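Aldose-aldose oxidoreductase (Caulobacter crescentus, PDB 5A04) probably transfers hydrogen between aldose sugars, oxidising one and reducing another, with a bound NADP(H) cofactor. Local coordinates at residues 107-112 and 323-328; 227-232 and 237-242. One frame throughout, in Å; residues are numbered along the deposited sequence.

In the fold
The two contacts differ in depth and chemistry. Interaction 1 is a surface contact between the NAD-binding Rossmann region and the C-terminal alpha/beta region: the start of helix 110-123 meets helix 314-333 through one glutamate, its backbone partner and a bridging water. Interaction 2 is buried and joins neighbouring strands 224-230 and 236-242 in the large mixed sheet, through backbone ladder bonds, an amide pair and a CH-pi and sulfur-aromatic contact of Cys239 with Phe227. Their centres lie about 16 Å apart, yet helix 314-333 links them: its other flank rests on the sheet, where Ile327 CD1 comes 3.6 Å from Phe227 CD2 and Val323 packs on Leu229.

Interaction 1: 107-112 and 323-328; sequences ANTVAD and VIEAIY
Glu325 reaches from helix 314-333 to the first turn of helix 110-123, and its carboxylate oxygen OE2 accepts from Val110 N at 3.0 Å. The bond is almost straight at hydrogen (176°), but the donor meets OE2 from above the carboxylate plane, 50° out of it. Water 1 adds an indirect polar link: it accepts from Ala111 N and donates to Glu325 OE2, 3.2 Å away. OE2 is thus tied directly to one amide of the first turn and by a water to the next.

Van der Waals contact is limited: the methyl Val110 CG2 lies against the carboxylate, 3.5 Å from Glu325 CD; with CG1 anti to the backbone N (chi1 168°), CG2 is held on the N side of the residue, close to the bond. Thr109 CB passes 3.6 Å from OE2.

Within the first turn, Thr109 is the N-cap, its OG1 accepting from Asp112 N at 3.0 Å. Asp112 is salt-bridged in turn to Arg87, while Tyr328, a turn beyond Glu325, is hydrogen-bonded to Glu222.

At Glu325, the short side chain of an alanine would probably leave Val110 N without this acceptor, the water without one of its two partners, and a gap beside Val110 CG2. A negative carboxylate beside the amides of a helix N-terminus probably interacts favourably with the helix dipole, adding to the cap that Thr109 supplies.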
loop_
_atom_site.group_PDB
_atom_site.type_symbol
_atom_site.label_atom_id
_atom_site.label_comp_id
_atom_site.label_asym_id
_atom_site.label_seq_id
_atom_site.Cartn_x
_atom_site.Cartn_y
_atom_site.Cartn_z
ATOM N N ALA A 107 22.122 13.439 -1.515
ATOM C CA ALA A 107 22.269 14.722 -2.206
ATOM C C ALA A 107 21.090 14.907 -3.157
ATOM O O ALA A 107 20.209 14.049 -3.214
ATOM C CB ALA A 107 23.600 14.776 -2.959
ATOM N N ASN A 108 21.069 15.998 -3.915
ATOM C CA ASN A 108 19.924 16.258 -4.800
ATOM C C ASN A 108 19.856 15.342 -6.016
ATOM O O ASN A 108 18.778 15.127 -6.578
ATOM C CB ASN A 108 19.935 17.707 -5.299
ATOM C CG ASN A 108 19.731 18.719 -4.184
ATOM O OD1 ASN A 108 19.433 18.364 -3.038
ATOM N ND2 ASN A 108 19.899 19.991 -4.517
ATOM N N THR A 109 21.007 14.846 -6.464
ATOM C CA THR A 109 21.083 14.125 -7.735
ATOM C C THR A 109 22.076 12.980 -7.695
ATOM O O THR A 109 22.942 12.926 -6.822
ATOM C CB THR A 109 21.523 15.053 -8.901
ATOM O OG1 THR A 109 22.881 15.466 -8.691
ATOM C CG2 THR A 109 20.649 16.292 -8.991
ATOM N N VAL A 110 21.978 12.101 -8.684
ATOM C CA VAL A 110 22.948 11.035 -8.861
ATOM C C VAL A 110 24.359 11.607 -8.998
ATOM O O VAL A 110 25.285 11.159 -8.321
ATOM C CB VAL A 110 22.596 10.179 -10.089
ATOM C CG1 VAL A 110 23.748 9.243 -10.457
ATOM C CG2 VAL A 110 21.326 9.373 -9.795
ATOM N N ALA A 111 24.510 12.609 -9.864
ATOM C CA ALA A 111 25.823 13.217 -10.099
ATOM C C ALA A 111 26.447 13.759 -8.817
ATOM O O ALA A 111 27.647 13.629 -8.595
ATOM C CB ALA A 111 25.709 14.333 -11.138
ATOM N N ASP A 112 25.634 14.380 -7.977
ATOM C CA ASP A 112 26.154 14.945 -6.737
ATOM C C ASP A 112 26.620 13.840 -5.791
ATOM O O ASP A 112 27.649 13.975 -5.125
ATOM C CB ASP A 112 25.095 15.813 -6.051
ATOM C CG ASP A 112 24.865 17.144 -6.762
ATOM O OD1 ASP A 112 25.771 17.611 -7.486
ATOM O OD2 ASP A 112 23.773 17.725 -6.576
ATOM N N VAL A 323 17.120 5.550 -8.051
ATOM C CA VAL A 323 15.715 5.179 -8.152
ATOM C C VAL A 323 14.832 6.414 -8.030
ATOM O O VAL A 323 13.825 6.529 -8.725
ATOM C CB VAL A 323 15.318 4.142 -7.084
ATOM C CG1 VAL A 323 13.885 3.690 -7.318
ATOM C CG2 VAL A 323 16.265 2.945 -7.154
ATOM N N ILE A 324 15.217 7.348 -7.161
ATOM C CA ILE A 324 14.457 8.585 -7.001
ATOM C C ILE A 324 14.366 9.350 -8.327
ATOM O O ILE A 324 13.285 9.818 -8.706
ATOM C CB ILE A 324 15.075 9.473 -5.891
ATOM C CG1 ILE A 324 14.697 8.882 -4.522
ATOM C CG2 ILE A 324 14.588 10.907 -6.002
ATOM C CD1 ILE A 324 15.497 9.448 -3.350
ATOM N N GLU A 325 15.486 9.447 -9.042
ATOM C CA GLU A 325 15.454 10.073 -10.371
ATOM C C GLU A 325 14.473 9.343 -11.285
ATOM O O GLU A 325 13.708 9.987 -12.020
ATOM C CB GLU A 325 16.855 10.105 -10.988
ATOM C CG GLU A 325 17.750 11.155 -10.321
ATOM C CD GLU A 325 18.964 11.564 -11.147
ATOM O OE1 GLU A 325 19.152 11.019 -12.270
ATOM O OE2 GLU A 325 19.724 12.437 -10.655
ATOM N N ALA A 326 14.461 8.013 -11.222
ATOM C CA ALA A 326 13.553 7.232 -12.074
ATOM C C ALA A 326 12.090 7.411 -11.672
ATOM O O ALA A 326 11.207 7.418 -12.535
ATOM C CB ALA A 326 13.930 5.757 -12.057
ATOM N N ILE A 327 11.827 7.517 -10.368
ATOM C CA ILE A 327 10.466 7.767 -9.876
ATOM C C ILE A 327 9.957 9.117 -10.398
ATOM O O ILE A 327 8.842 9.213 -10.913
ATOM C CB ILE A 327 10.400 7.734 -8.326
ATOM C CG1 ILE A 327 10.697 6.317 -7.825
ATOM C CG2 ILE A 327 9.020 8.234 -7.821
ATOM C CD1 ILE A 327 11.141 6.264 -6.341
ATOM N N TYR A 328 10.773 10.157 -10.281
ATOM C CA TYR A 328 10.359 11.460 -10.763
ATOM C C TYR A 328 10.111 11.407 -12.280
ATOM O O TYR A 328 9.144 11.987 -12.781
ATOM C CB TYR A 328 11.410 12.510 -10.410
ATOM C CG TYR A 328 11.362 13.011 -8.977
ATOM C CD1 TYR A 328 10.158 13.359 -8.374
ATOM C CD2 TYR A 328 12.533 13.192 -8.256
ATOM C CE1 TYR A 328 10.124 13.850 -7.063
ATOM C CE2 TYR A 328 12.514 13.670 -6.961
ATOM C CZ TYR A 328 11.310 14.007 -6.370
ATOM O OH TYR A 328 11.313 14.505 -5.087
HETATM O O HOH W 1 22.488 13.511 -11.893
#

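Interaction 2: 227-232 and 237-242; sequences FQLLFP and ANCVSA
Gln228 NE2 is gripped from two sides of a subunit boundary: it donates to Asn238 OD1 across the hairpin, at 3.1 Å, and to the backbone carbonyl of Asn226 of the second subunit. The bond to OD1 lies in the carbonyl plane on a lone pair, and OD1 sits only 5° out of the Gln228 amide plane. The two side chains run side by side, their amide planes 31° apart, while Gln228 OE1 turns to Asn206 on the neighbouring strand. Asn238 ND2 makes a weak bond to Cys239 O of the second subunit, so this amide-bearing face of the sheet meets the partner subunit.

Strands 224-230 and 236-242 form an antiparallel beta hairpin in the mixed sheet of the C-terminal alpha/beta region. Phe227 pairs with Cys239 and Leu229 with Ala237 as hydrogen-bonded pairs, flanking the non-hydrogen-bonded pair Gln228-Asn238; Cys239 N to Phe227 O measures 2.8 Å. Gln228 CA adds a CA-H...O contact to Ala237 O.

The face carrying Phe227, Leu229, Ala237 and Cys239 is largely apolar and is packed on by helices 182-198 and 314-333. Phe227 CG stands between its backbone N and carbonyl carbon (chi1 50°), which brings the ring beneath Cys239. Cys239 CB lies over one ring face in a CH-pi contact, 3.4 Å from the centroid, offset toward the rim, whereas Cys239 SG is oblique to the Phe227 ring, 4.2 Å from its centroid, a sulfur-aromatic contact. Ser241 CB comes to the ring edge. Farther along, Ala237 CB sits 4.2 Å from Leu229 CB and meets the edge of the Phe231 ring at CE1.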
loop_
_atom_site.group_PDB
_atom_site.type_symbol
_atom_site.label_atom_id
_atom_site.label_comp_id
_atom_site.label_asym_id
_atom_site.label_seq_id
_atom_site.Cartn_x
_atom_site.Cartn_y
_atom_site.Cartn_z
ATOM N N PHE A 227 4.765 5.270 -5.765
ATOM C CA PHE A 227 5.512 4.566 -6.793
ATOM C C PHE A 227 5.451 3.064 -6.622
ATOM O O PHE A 227 5.161 2.540 -5.536
ATOM C CB PHE A 227 6.975 5.056 -6.848
ATOM C CG PHE A 227 7.688 5.077 -5.514
ATOM C CD1 PHE A 227 7.518 6.140 -4.625
ATOM C CD2 PHE A 227 8.575 4.058 -5.178
ATOM C CE1 PHE A 227 8.205 6.160 -3.386
ATOM C CE2 PHE A 227 9.267 4.083 -3.959
ATOM C CZ PHE A 227 9.077 5.130 -3.067
ATOM N N GLN A 228 5.659 2.375 -7.741
ATOM C CA GLN A 228 5.699 0.922 -7.772
ATOM C C GLN A 228 7.090 0.502 -8.197
ATOM O O GLN A 228 7.667 1.132 -9.081
ATOM C CB GLN A 228 4.691 0.358 -8.771
ATOM C CG GLN A 228 3.271 0.820 -8.549
ATOM C CD GLN A 228 2.316 0.095 -9.459
ATOM O OE1 GLN A 228 2.328 0.302 -10.680
ATOM N NE2 GLN A 228 1.483 -0.782 -8.878
ATOM N N LEU A 229 7.606 -0.557 -7.580
ATOM C CA LEU A 229 8.895 -1.128 -7.959
ATOM C C LEU A 229 8.740 -2.592 -8.318
ATOM O O LEU A 229 8.015 -3.332 -7.646
ATOM C CB LEU A 229 9.912 -0.997 -6.813
ATOM C CG LEU A 229 10.121 0.394 -6.208
ATOM C CD1 LEU A 229 11.010 0.313 -4.971
ATOM C CD2 LEU A 229 10.723 1.344 -7.228
ATOM N N LEU A 230 9.442 -3.014 -9.366
ATOM C CA LEU A 230 9.570 -4.437 -9.674
ATOM C C LEU A 230 11.031 -4.834 -9.518
ATOM O O LEU A 230 11.916 -4.078 -9.922
ATOM C CB LEU A 230 9.084 -4.728 -11.097
ATOM C CG LEU A 230 9.200 -6.165 -11.607
ATOM C CD1 LEU A 230 8.275 -7.121 -10.850
ATOM C CD2 LEU A 230 8.888 -6.193 -13.112
ATOM N N PHE A 231 11.279 -6.003 -8.927
ATOM C CA PHE A 231 12.641 -6.480 -8.680
ATOM C C PHE A 231 12.943 -7.732 -9.527
ATOM O O PHE A 231 12.014 -8.408 -9.970
ATOM C CB PHE A 231 12.822 -6.791 -7.190
ATOM C CG PHE A 231 12.689 -5.581 -6.291
ATOM C CD1 PHE A 231 11.457 -5.198 -5.794
ATOM C CD2 PHE A 231 13.805 -4.838 -5.948
ATOM C CE1 PHE A 231 11.343 -4.080 -4.956
ATOM C CE2 PHE A 231 13.707 -3.721 -5.118
ATOM C CZ PHE A 231 12.468 -3.345 -4.621
ATOM N N PRO A 232 14.234 -8.056 -9.736
ATOM C CA PRO A 232 14.570 -9.201 -10.605
ATOM C C PRO A 232 13.943 -10.527 -10.179
ATOM O O PRO A 232 13.594 -11.340 -11.036
ATOM C CB PRO A 232 16.101 -9.273 -10.506
ATOM C CG PRO A 232 16.502 -7.849 -10.274
ATOM C CD PRO A 232 15.445 -7.316 -9.330
ATOM N N ALA A 237 6.861 -3.874 -5.091
ATOM C CA ALA A 237 6.575 -2.965 -3.983
ATOM C C ALA A 237 5.618 -1.865 -4.421
ATOM O O ALA A 237 5.721 -1.334 -5.532
ATOM C CB ALA A 237 7.865 -2.356 -3.410
ATOM N N ASN A 238 4.660 -1.567 -3.548
ATOM C CA ASN A 238 3.768 -0.410 -3.668
ATOM C C ASN A 238 4.140 0.558 -2.568
ATOM O O ASN A 238 4.052 0.188 -1.388
ATOM C CB ASN A 238 2.296 -0.788 -3.467
ATOM C CG ASN A 238 1.561 -1.097 -4.750
ATOM O OD1 ASN A 238 2.125 -1.074 -5.848
ATOM N ND2 ASN A 238 0.274 -1.413 -4.605
ATOM N N CYS A 239 4.504 1.783 -2.937
ATOM C CA CYS A 239 5.049 2.750 -1.991
ATOM C C CYS A 239 4.299 4.070 -1.999
ATOM O O CYS A 239 4.007 4.628 -3.066
ATOM C CB CYS A 239 6.525 3.004 -2.313
ATOM S SG CYS A 239 7.569 1.510 -2.358
ATOM N N VAL A 240 4.014 4.593 -0.809
ATOM C CA VAL A 240 3.472 5.941 -0.677
ATOM C C VAL A 240 4.532 6.907 -0.143
ATOM O O VAL A 240 5.268 6.566 0.781
ATOM C CB VAL A 240 2.238 5.962 0.259
ATOM C CG1 VAL A 240 1.937 7.383 0.751
ATOM C CG2 VAL A 240 1.021 5.353 -0.453
ATOM N N SER A 241 4.593 8.099 -0.741
ATOM C CA SER A 241 5.379 9.230 -0.237
ATOM C C SER A 241 4.458 10.441 -0.182
ATOM O O SER A 241 3.861 10.792 -1.206
ATOM C CB SER A 241 6.574 9.519 -1.161
ATOM O OG SER A 241 7.297 10.648 -0.705
ATOM N N ALA A 242 4.321 11.084 0.984
ATOM C CA ALA A 242 3.328 12.151 1.098
ATOM C C ALA A 242 3.721 13.241 2.097
ATOM O O ALA A 242 4.394 12.980 3.092
ATOM C CB ALA A 242 1.965 11.553 1.491
#